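Local coordinates for protein AlyGC (Glaciecola chathamensis, PDB 5GKD) that probably cleaves alginate by a lyase reaction, as a calcium-binding member of polysaccharide lyase family 6, at residues 101-115 with 131-145. Numbering follows the deposited sequence.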
ATOM      1  N   ALA A 101     -32.500   8.131 -18.614  1.00 19.20           N
ATOM      2  CA  ALA A 101     -33.697   8.702 -18.021  1.00 20.38           C
ATOM      3  C   ALA A 101     -33.847  10.149 -18.476  1.00 21.85           C
ATOM      4  O   ALA A 101     -32.859  10.884 -18.564  1.00 20.94           O
ATOM      5  CB  ALA A 101     -33.646   8.648 -16.496  1.00 16.80           C
ATOM      6  N   SER A 102     -35.083  10.541 -18.770  1.00 18.45           N
ATOM      7  CA  SER A 102     -35.444  11.912 -19.089  1.00 18.82           C
ATOM      8  C   SER A 102     -36.695  12.285 -18.301  1.00 19.54           C
ATOM      9  O   SER A 102     -37.431  11.421 -17.836  1.00 22.14           O
ATOM     10  CB  SER A 102     -35.695  12.095 -20.603  1.00 19.23           C
ATOM     11  OG  SER A 102     -34.478  12.181 -21.329  1.00 25.01           O
ATOM     12  N   HIS A 103     -36.934  13.585 -18.157  1.00 19.98           N
ATOM     13  CA  HIS A 103     -38.138  14.093 -17.479  1.00 22.80           C
ATOM     14  C   HIS A 103     -38.340  13.446 -16.116  1.00 23.77           C
ATOM     15  O   HIS A 103     -39.458  13.127 -15.727  1.00 23.99           O
ATOM     16  CB  HIS A 103     -39.384  13.886 -18.334  1.00 22.62           C
ATOM     17  CG  HIS A 103     -39.326  14.598 -19.643  1.00 25.98           C
ATOM     18  ND1 HIS A 103     -38.981  13.965 -20.818  1.00 27.82           N
ATOM     19  CD2 HIS A 103     -39.560  15.890 -19.960  1.00 22.54           C
ATOM     20  CE1 HIS A 103     -38.989  14.843 -21.801  1.00 27.92           C
ATOM     21  NE2 HIS A 103     -39.340  16.016 -21.307  1.00 32.43           N
ATOM     22  N   SER A 104     -37.250  13.250 -15.385  1.00 20.78           N
ATOM     23  CA  SER A 104     -37.282  12.487 -14.149  1.00 20.25           C
ATOM     24  C   SER A 104     -36.658  13.300 -13.028  1.00 20.86           C
ATOM     25  O   SER A 104     -35.890  14.235 -13.255  1.00 23.67           O
ATOM     26  CB  SER A 104     -36.559  11.152 -14.317  1.00 19.10           C
ATOM     27  OG  SER A 104     -37.243  10.368 -15.270  1.00 19.44           O
ATOM     28  N   ARG A 105     -36.994  12.939 -11.804  1.00 22.99           N
ATOM     29  CA  ARG A 105     -36.672  13.787 -10.669  1.00 19.43           C
ATOM     30  C   ARG A 105     -36.178  12.942  -9.506  1.00 18.98           C
ATOM     31  O   ARG A 105     -36.771  11.910  -9.186  1.00 20.22           O
ATOM     32  CB  ARG A 105     -37.899  14.597 -10.270  1.00 16.67           C
ATOM     33  CG  ARG A 105     -37.708  15.479  -9.076  1.00 18.93           C
ATOM     34  CD  ARG A 105     -38.987  16.230  -8.761  1.00 19.20           C
ATOM     35  NE  ARG A 105     -38.830  17.125  -7.629  1.00 20.74           N
ATOM     36  CZ  ARG A 105     -39.839  17.731  -7.017  1.00 22.12           C
ATOM     37  NH1 ARG A 105     -39.615  18.543  -5.993  1.00 21.41           N
ATOM     38  NH2 ARG A 105     -41.075  17.537  -7.455  1.00 21.20           N
ATOM     39  N   VAL A 106     -35.077  13.365  -8.894  1.00 17.56           N
ATOM     40  CA  VAL A 106     -34.612  12.800  -7.636  1.00 17.72           C
ATOM     41  C   VAL A 106     -34.679  13.916  -6.609  1.00 18.44           C
ATOM     42  O   VAL A 106     -34.019  14.945  -6.771  1.00 20.04           O
ATOM     43  CB  VAL A 106     -33.184  12.240  -7.742  1.00 18.61           C
ATOM     44  CG1 VAL A 106     -32.674  11.801  -6.367  1.00 16.06           C
ATOM     45  CG2 VAL A 106     -33.117  11.110  -8.740  1.00 15.91           C
ATOM     46  N   THR A 107     -35.474  13.724  -5.565  1.00 17.78           N
ATOM     47  CA  THR A 107     -35.727  14.774  -4.593  1.00 18.32           C
ATOM     48  C   THR A 107     -35.760  14.169  -3.198  1.00 22.50           C
ATOM     49  O   THR A 107     -36.221  13.045  -3.011  1.00 21.52           O
ATOM     50  CB  THR A 107     -37.041  15.528  -4.885  1.00 19.27           C
ATOM     51  OG1 THR A 107     -37.240  16.575  -3.924  1.00 19.49           O
ATOM     52  CG2 THR A 107     -38.251  14.571  -4.866  1.00 20.42           C
ATOM     53  N   GLN A 108     -35.219  14.899  -2.230  1.00 16.95           N
ATOM     54  CA  GLN A 108     -35.273  14.481  -0.841  1.00 19.42           C
ATOM     55  C   GLN A 108     -34.596  13.130  -0.639  1.00 19.80           C
ATOM     56  O   GLN A 108     -35.124  12.237   0.026  1.00 21.33           O
ATOM     57  CB  GLN A 108     -36.721  14.455  -0.332  1.00 17.08           C
ATOM     58  CG  GLN A 108     -37.418  15.819  -0.355  1.00 20.44           C
ATOM     59  CD  GLN A 108     -38.649  15.854   0.536  1.00 23.02           C
ATOM     60  OE1 GLN A 108     -38.584  15.462   1.685  1.00 23.74           O
ATOM     61  NE2 GLN A 108     -39.767  16.325   0.005  1.00 21.83           N
ATOM     62  N   VAL A 109     -33.413  12.970  -1.213  1.00 21.27           N
ATOM     63  CA  VAL A 109     -32.607  11.828  -0.826  1.00 18.85           C
ATOM     64  C   VAL A 109     -31.273  12.303  -0.268  1.00 19.28           C
ATOM     65  O   VAL A 109     -30.697  13.313  -0.690  1.00 17.11           O
ATOM     66  CB  VAL A 109     -32.420  10.765  -1.936  1.00 20.91           C
ATOM     67  CG1 VAL A 109     -33.363  10.951  -3.084  1.00 18.23           C
ATOM     68  CG2 VAL A 109     -30.977  10.589  -2.353  1.00 19.26           C
ATOM     69  N   VAL A 110     -30.810  11.557   0.728  1.00 17.71           N
ATOM     70  CA  VAL A 110     -29.598  11.833   1.472  1.00 15.22           C
ATOM     71  C   VAL A 110     -28.534  10.843   1.022  1.00 17.49           C
ATOM     72  O   VAL A 110     -28.805   9.641   0.915  1.00 16.65           O
ATOM     73  CB  VAL A 110     -29.839  11.703   2.986  1.00 14.91           C
ATOM     74  CG1 VAL A 110     -28.545  11.861   3.747  1.00 14.12           C
ATOM     75  CG2 VAL A 110     -30.896  12.683   3.471  1.00 14.55           C
ATOM     76  N   ILE A 111     -27.326  11.333   0.782  1.00 15.47           N
ATOM     77  CA  ILE A 111     -26.145  10.488   0.714  1.00 16.78           C
ATOM     78  C   ILE A 111     -25.172  11.000   1.761  1.00 18.72           C
ATOM     79  O   ILE A 111     -24.702  12.141   1.671  1.00 17.06           O
ATOM     80  CB  ILE A 111     -25.501  10.486  -0.676  1.00 18.69           C
ATOM     81  CG1 ILE A 111     -26.533  10.094  -1.741  1.00 14.61           C
ATOM     82  CG2 ILE A 111     -24.280   9.558  -0.656  1.00 16.50           C
ATOM     83  CD1 ILE A 111     -25.975  10.017  -3.158  1.00 15.01           C
ATOM     84  N   ASP A 112     -24.863  10.160   2.745  1.00 19.11           N
ATOM     85  CA  ASP A 112     -24.138  10.569   3.947  1.00 16.20           C
ATOM     86  C   ASP A 112     -22.932   9.654   4.119  1.00 18.15           C
ATOM     87  O   ASP A 112     -23.068   8.502   4.552  1.00 18.24           O
ATOM     88  CB  ASP A 112     -25.059  10.509   5.165  1.00 18.40           C
ATOM     89  CG  ASP A 112     -24.393  10.987   6.425  1.00 18.93           C
ATOM     90  OD1 ASP A 112     -23.183  11.253   6.409  1.00 22.91           O
ATOM     91  OD2 ASP A 112     -25.083  11.085   7.454  1.00 24.87           O
ATOM     92  N   ASN A 113     -21.761  10.165   3.765  1.00 16.33           N
ATOM     93  CA  ASN A 113     -20.504   9.466   3.994  1.00 17.75           C
ATOM     94  C   ASN A 113     -20.515   8.058   3.405  1.00 19.61           C
ATOM     95  O   ASN A 113     -19.966   7.119   3.980  1.00 20.86           O
ATOM     96  CB  ASN A 113     -20.172   9.437   5.489  1.00 19.41           C
ATOM     97  CG  ASN A 113     -19.492  10.710   5.930  1.00 21.83           C
ATOM     98  OD1 ASN A 113     -18.275  10.833   5.831  1.00 20.39           O
ATOM     99  ND2 ASN A 113     -20.281  11.685   6.365  1.00 18.34           N
ATOM    100  N   PHE A 114     -21.123   7.929   2.231  1.00 18.20           N
ATOM    101  CA  PHE A 114     -21.204   6.699   1.436  1.00 17.02           C
ATOM    102  C   PHE A 114     -19.952   6.508   0.578  1.00 18.84           C
ATOM    103  O   PHE A 114     -20.033   6.306  -0.639  1.00 18.67           O
ATOM    104  CB  PHE A 114     -22.457   6.779   0.569  1.00 15.80           C
ATOM    105  CG  PHE A 114     -23.052   5.463   0.192  1.00 18.16           C
ATOM    106  CD1 PHE A 114     -23.675   4.674   1.146  1.00 18.34           C
ATOM    107  CD2 PHE A 114     -23.073   5.058  -1.127  1.00 15.42           C
ATOM    108  CE1 PHE A 114     -24.273   3.479   0.789  1.00 19.21           C
ATOM    109  CE2 PHE A 114     -23.676   3.863  -1.503  1.00 20.49           C
ATOM    110  CZ  PHE A 114     -24.268   3.064  -0.538  1.00 20.57           C
ATOM    111  N   SER A 115     -18.779   6.592   1.201  1.00 17.45           N
ATOM    112  CA  SER A 115     -17.526   6.713   0.466  1.00 19.98           C
ATOM    113  C   SER A 115     -16.863   5.365   0.254  1.00 20.99           C
ATOM    114  O   SER A 115     -16.869   4.510   1.139  1.00 21.91           O
ATOM    115  CB  SER A 115     -16.534   7.617   1.201  1.00 20.91           C
ATOM    116  OG  SER A 115     -17.016   8.922   1.274  1.00 20.18           O
ATOM    117  N   ARG A 131     -32.288  14.314 -20.636  1.00 21.27           N
ATOM    118  CA  ARG A 131     -32.769  15.684 -20.757  1.00 20.43           C
ATOM    119  C   ARG A 131     -33.918  15.935 -19.796  1.00 20.75           C
ATOM    120  O   ARG A 131     -34.703  15.034 -19.484  1.00 23.37           O
ATOM    121  CB  ARG A 131     -33.238  16.002 -22.193  1.00 21.52           C
ATOM    122  CG  ARG A 131     -32.129  16.063 -23.221  1.00 23.11           C
ATOM    123  CD  ARG A 131     -32.636  16.507 -24.599  1.00 22.48           C
ATOM    124  NE  ARG A 131     -31.532  16.577 -25.555  1.00 21.37           N
ATOM    125  CZ  ARG A 131     -31.677  16.649 -26.873  1.00 29.68           C
ATOM    126  NH1 ARG A 131     -32.887  16.658 -27.423  1.00 31.80           N
ATOM    127  NH2 ARG A 131     -30.610  16.690 -27.649  1.00 27.08           N
ATOM    128  N   HIS A 132     -34.022  17.183 -19.355  1.00 20.11           N
ATOM    129  CA  HIS A 132     -35.151  17.658 -18.547  1.00 22.01           C
ATOM    130  C   HIS A 132     -35.299  16.891 -17.235  1.00 22.37           C
ATOM    131  O   HIS A 132     -36.403  16.665 -16.756  1.00 22.34           O
ATOM    132  CB  HIS A 132     -36.446  17.607 -19.347  1.00 22.52           C
ATOM    133  CG  HIS A 132     -36.404  18.447 -20.582  1.00 26.50           C
ATOM    134  ND1 HIS A 132     -36.396  19.824 -20.537  1.00 25.10           N
ATOM    135  CD2 HIS A 132     -36.325  18.108 -21.892  1.00 23.42           C
ATOM    136  CE1 HIS A 132     -36.338  20.295 -21.769  1.00 25.27           C
ATOM    137  NE2 HIS A 132     -36.277  19.276 -22.607  1.00 25.04           N
ATOM    138  N   ASN A 133     -34.183  16.524 -16.629  1.00 20.93           N
ATOM    139  CA  ASN A 133     -34.216  15.953 -15.297  1.00 20.23           C
ATOM    140  C   ASN A 133     -34.084  17.035 -14.229  1.00 21.67           C
ATOM    141  O   ASN A 133     -33.695  18.175 -14.497  1.00 21.47           O
ATOM    142  CB  ASN A 133     -33.116  14.904 -15.160  1.00 17.29           C
ATOM    143  CG  ASN A 133     -33.395  13.696 -16.027  1.00 20.14           C
ATOM    144  OD1 ASN A 133     -34.550  13.306 -16.168  1.00 18.94           O
ATOM    145  ND2 ASN A 133     -32.357  13.118 -16.631  1.00 18.12           N
ATOM    146  N   ARG A 134     -34.406  16.656 -12.995  1.00 19.40           N
ATOM    147  CA  ARG A 134     -34.309  17.559 -11.861  1.00 19.16           C
ATOM    148  C   ARG A 134     -33.701  16.829 -10.671  1.00 20.10           C
ATOM    149  O   ARG A 134     -34.080  15.694 -10.364  1.00 19.84           O
ATOM    150  CB  ARG A 134     -35.681  18.127 -11.480  1.00 19.32           C
ATOM    151  CG  ARG A 134     -35.600  19.196 -10.400  1.00 22.20           C
ATOM    152  CD  ARG A 134     -36.950  19.847 -10.134  1.00 21.44           C
ATOM    153  NE  ARG A 134     -36.882  20.709  -8.976  1.00 20.73           N
ATOM    154  CZ  ARG A 134     -37.936  21.164  -8.318  1.00 23.33           C
ATOM    155  NH1 ARG A 134     -39.154  20.838  -8.723  1.00 23.52           N
ATOM    156  NH2 ARG A 134     -37.772  21.943  -7.257  1.00 22.49           N
ATOM    157  N   PHE A 135     -32.756  17.484 -10.010  1.00 18.96           N
ATOM    158  CA  PHE A 135     -32.144  16.977  -8.787  1.00 19.47           C
ATOM    159  C   PHE A 135     -32.249  18.084  -7.733  1.00 18.13           C
ATOM    160  O   PHE A 135     -31.479  19.054  -7.763  1.00 18.37           O
ATOM    161  CB  PHE A 135     -30.701  16.559  -9.059  1.00 16.78           C
ATOM    162  CG  PHE A 135     -30.013  15.931  -7.891  1.00 17.41           C
ATOM    163  CD1 PHE A 135     -30.083  14.558  -7.678  1.00 17.38           C
ATOM    164  CD2 PHE A 135     -29.254  16.704  -7.025  1.00 19.03           C
ATOM    165  CE1 PHE A 135     -29.439  13.973  -6.597  1.00 16.77           C
ATOM    166  CE2 PHE A 135     -28.596  16.125  -5.961  1.00 18.03           C
ATOM    167  CZ  PHE A 135     -28.687  14.762  -5.747  1.00 16.50           C
ATOM    168  N   ASP A 136     -33.199  17.937  -6.802  1.00 17.98           N
ATOM    169  CA  ASP A 136     -33.573  19.027  -5.909  1.00 19.23           C
ATOM    170  C   ASP A 136     -33.834  18.548  -4.484  1.00 20.60           C
ATOM    171  O   ASP A 136     -34.233  17.405  -4.255  1.00 19.20           O
ATOM    172  CB  ASP A 136     -34.824  19.744  -6.421  1.00 16.74           C
ATOM    173  CG  ASP A 136     -36.055  18.871  -6.316  1.00 20.60           C
ATOM    174  OD1 ASP A 136     -36.271  18.071  -7.236  1.00 22.43           O
ATOM    175  OD2 ASP A 136     -36.789  18.954  -5.307  1.00 22.66           O
ATOM    176  N   HIS A 137     -33.624  19.464  -3.526  1.00 20.28           N
ATOM    177  CA  HIS A 137     -33.878  19.216  -2.105  1.00 16.06           C
ATOM    178  C   HIS A 137     -33.186  17.940  -1.627  1.00 20.73           C
ATOM    179  O   HIS A 137     -33.708  17.195  -0.801  1.00 18.36           O
ATOM    180  CB  HIS A 137     -35.386  19.180  -1.801  1.00 18.05           C
ATOM    181  CG  HIS A 137     -36.083  20.494  -2.041  1.00 22.74           C
ATOM    182  ND1 HIS A 137     -36.604  20.853  -3.271  1.00 21.13           N
ATOM    183  CD2 HIS A 137     -36.318  21.545  -1.214  1.00 18.81           C
ATOM    184  CE1 HIS A 137     -37.135  22.061  -3.189  1.00 17.61           C
ATOM    185  NE2 HIS A 137     -36.975  22.503  -1.955  1.00 24.26           N
ATOM    186  N   ASN A 138     -31.981  17.696  -2.130  1.00 20.95           N
ATOM    187  CA  ASN A 138     -31.187  16.561  -1.688  1.00 20.61           C
ATOM    188  C   ASN A 138     -30.093  17.016  -0.716  1.00 19.66           C
ATOM    189  O   ASN A 138     -29.872  18.214  -0.492  1.00 16.57           O
ATOM    190  CB  ASN A 138     -30.607  15.821  -2.899  1.00 15.85           C
ATOM    191  CG  ASN A 138     -31.686  15.282  -3.801  1.00 19.89           C
ATOM    192  OD1 ASN A 138     -32.488  14.437  -3.389  1.00 20.86           O
ATOM    193  ND2 ASN A 138     -31.732  15.772  -5.035  1.00 18.57           N
ATOM    194  N   HIS A 139     -29.413  16.034  -0.126  1.00 16.43           N
ATOM    195  CA  HIS A 139     -28.495  16.273   0.992  1.00 15.89           C
ATOM    196  C   HIS A 139     -27.300  15.336   0.811  1.00 20.90           C
ATOM    197  O   HIS A 139     -27.402  14.136   1.096  1.00 19.01           O
ATOM    198  CB  HIS A 139     -29.234  16.044   2.306  1.00 18.40           C
ATOM    199  CG  HIS A 139     -28.399  16.158   3.544  1.00 18.02           C
ATOM    200  ND1 HIS A 139     -28.827  16.853   4.656  1.00 18.40           N
ATOM    201  CD2 HIS A 139     -27.207  15.609   3.881  1.00 15.44           C
ATOM    202  CE1 HIS A 139     -27.919  16.760   5.610  1.00 18.84           C
ATOM    203  NE2 HIS A 139     -26.930  16.001   5.169  1.00 18.82           N
ATOM    204  N   LEU A 140     -26.180  15.883   0.328  1.00 18.88           N
ATOM    205  CA  LEU A 140     -24.971  15.122   0.034  1.00 17.69           C
ATOM    206  C   LEU A 140     -23.833  15.624   0.907  1.00 18.96           C
ATOM    207  O   LEU A 140     -23.371  16.757   0.737  1.00 19.73           O
ATOM    208  CB  LEU A 140     -24.579  15.247  -1.434  1.00 16.26           C
ATOM    209  CG  LEU A 140     -25.740  15.046  -2.397  1.00 17.41           C
ATOM    210  CD1 LEU A 140     -25.278  15.209  -3.832  1.00 21.84           C
ATOM    211  CD2 LEU A 140     -26.325  13.659  -2.162  1.00 17.93           C
ATOM    212  N   VAL A 141     -23.328  14.764   1.786  1.00 16.65           N
ATOM    213  CA  VAL A 141     -22.291  15.172   2.717  1.00 17.25           C
ATOM    214  C   VAL A 141     -21.241  14.076   2.853  1.00 19.53           C
ATOM    215  O   VAL A 141     -21.556  12.880   2.871  1.00 20.51           O
ATOM    216  CB  VAL A 141     -22.896  15.541   4.089  1.00 18.45           C
ATOM    217  CG1 VAL A 141     -23.619  14.340   4.691  1.00 15.42           C
ATOM    218  CG2 VAL A 141     -21.830  16.080   4.999  1.00 17.28           C
ATOM    219  N   GLY A 142     -19.985  14.490   2.927  1.00 18.98           N
ATOM    220  CA  GLY A 142     -18.925  13.611   3.362  1.00 17.08           C
ATOM    221  C   GLY A 142     -18.249  12.745   2.319  1.00 18.50           C
ATOM    222  O   GLY A 142     -17.718  11.699   2.680  1.00 17.81           O
ATOM    223  N   LYS A 143     -18.238  13.122   1.049  1.00 17.05           N
ATOM    224  CA  LYS A 143     -17.499  12.312   0.080  1.00 19.18           C
ATOM    225  C   LYS A 143     -16.003  12.491   0.295  1.00 20.15           C
ATOM    226  O   LYS A 143     -15.494  13.611   0.221  1.00 19.40           O
ATOM    227  CB  LYS A 143     -17.882  12.671  -1.351  1.00 17.11           C
ATOM    228  CG  LYS A 143     -17.241  11.758  -2.390  1.00 17.73           C
ATOM    229  CD  LYS A 143     -17.847  11.992  -3.775  1.00 17.13           C
ATOM    230  CE  LYS A 143     -17.544  10.831  -4.751  1.00 18.55           C
ATOM    231  NZ  LYS A 143     -16.097  10.643  -5.110  1.00 18.92           N
ATOM    232  N   ARG A 144     -15.293  11.392   0.569  1.00 23.01           N
ATOM    233  CA  ARG A 144     -13.888  11.482   0.945  1.00 21.53           C
ATOM    234  C   ARG A 144     -12.934  11.072  -0.163  1.00 24.74           C
ATOM    235  O   ARG A 144     -11.730  11.307  -0.038  1.00 21.40           O
ATOM    236  CB  ARG A 144     -13.578  10.620   2.177  1.00 22.83           C
ATOM    237  CG  ARG A 144     -14.718  10.300   3.089  1.00 25.74           C
ATOM    238  CD  ARG A 144     -15.234  11.463   3.925  1.00 24.92           C
ATOM    239  NE  ARG A 144     -14.386  11.850   5.019  1.00 30.80           N
ATOM    240  CZ  ARG A 144     -14.817  12.279   6.201  1.00 26.39           C
ATOM    241  NH1 ARG A 144     -16.110  12.346   6.497  1.00 23.43           N
ATOM    242  NH2 ARG A 144     -13.930  12.628   7.094  1.00 24.24           N
ATOM    243  N   ASN A 145     -13.431  10.476  -1.230  1.00 21.73           N
ATOM    244  CA  ASN A 145     -12.580   9.851  -2.223  1.00 20.72           C
ATOM    245  C   ASN A 145     -12.596  10.655  -3.510  1.00 20.93           C
ATOM    246  O   ASN A 145     -13.443  11.516  -3.728  1.00 20.93           O
ATOM    247  CB  ASN A 145     -13.042   8.422  -2.497  1.00 18.64           C
ATOM    248  CG  ASN A 145     -14.374   8.376  -3.172  1.00 22.13           C
ATOM    249  OD1 ASN A 145     -15.321   9.036  -2.737  1.00 20.92           O
ATOM    250  ND2 ASN A 145     -14.465   7.604  -4.263  1.00 20.34           N
TER
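Val106 and Phe135 pack on the inner side of two neighbouring parallel strands, with Val106 CB 3.9 Å from Phe135 CD1. Further along the same side Leu140 turns one methyl, CD2, onto Ile111, 3.6 Å from its CG1, and Trp125 and Val90, from strands of another face of the coil, add to this tight apolar filling around Ile111. Asn138 lies between the two pairs at the corner where the chain bends. Its ND2 sits 3.0 Å from Val106 O, above the carbonyl plane and over a face of the Phe135 ring, while its OD1 takes the N-H of Val109 in the carbonyl plane at 2.8 Å. Asn133 spans the preceding turn likewise, from Ala101 O to Ser104 N. Asn169 repeats the Asn138 pattern one coil further on, bonding Phe135 O and Asn138 N; such asparagine stacking at a turn fits the right-handed parallel beta-helix of the pectate lyase-like clan, to which this chondroitinase B-type region belongs.

On the opposite side the partly exposed, extended chains of Arg105 and Arg134 run side by side, guanidinium planes 7° apart and centres 4.1 Å apart. Buried Asp136, its CG held between backbone N and carbonyl carbon (chi1 69°), receives Arg105 side-on, NE to OD1 and NH1 to OD2, which probably offsets the like charges; Asp167 pairs with Arg134. His137 ND1 approaches the anti lone pair of Asp136 OD2 at 2.8 Å. At the solvent side the exposed His103 and His132 barely overlap, their near-parallel rings slid apart, centroids 5.1 Å from each other.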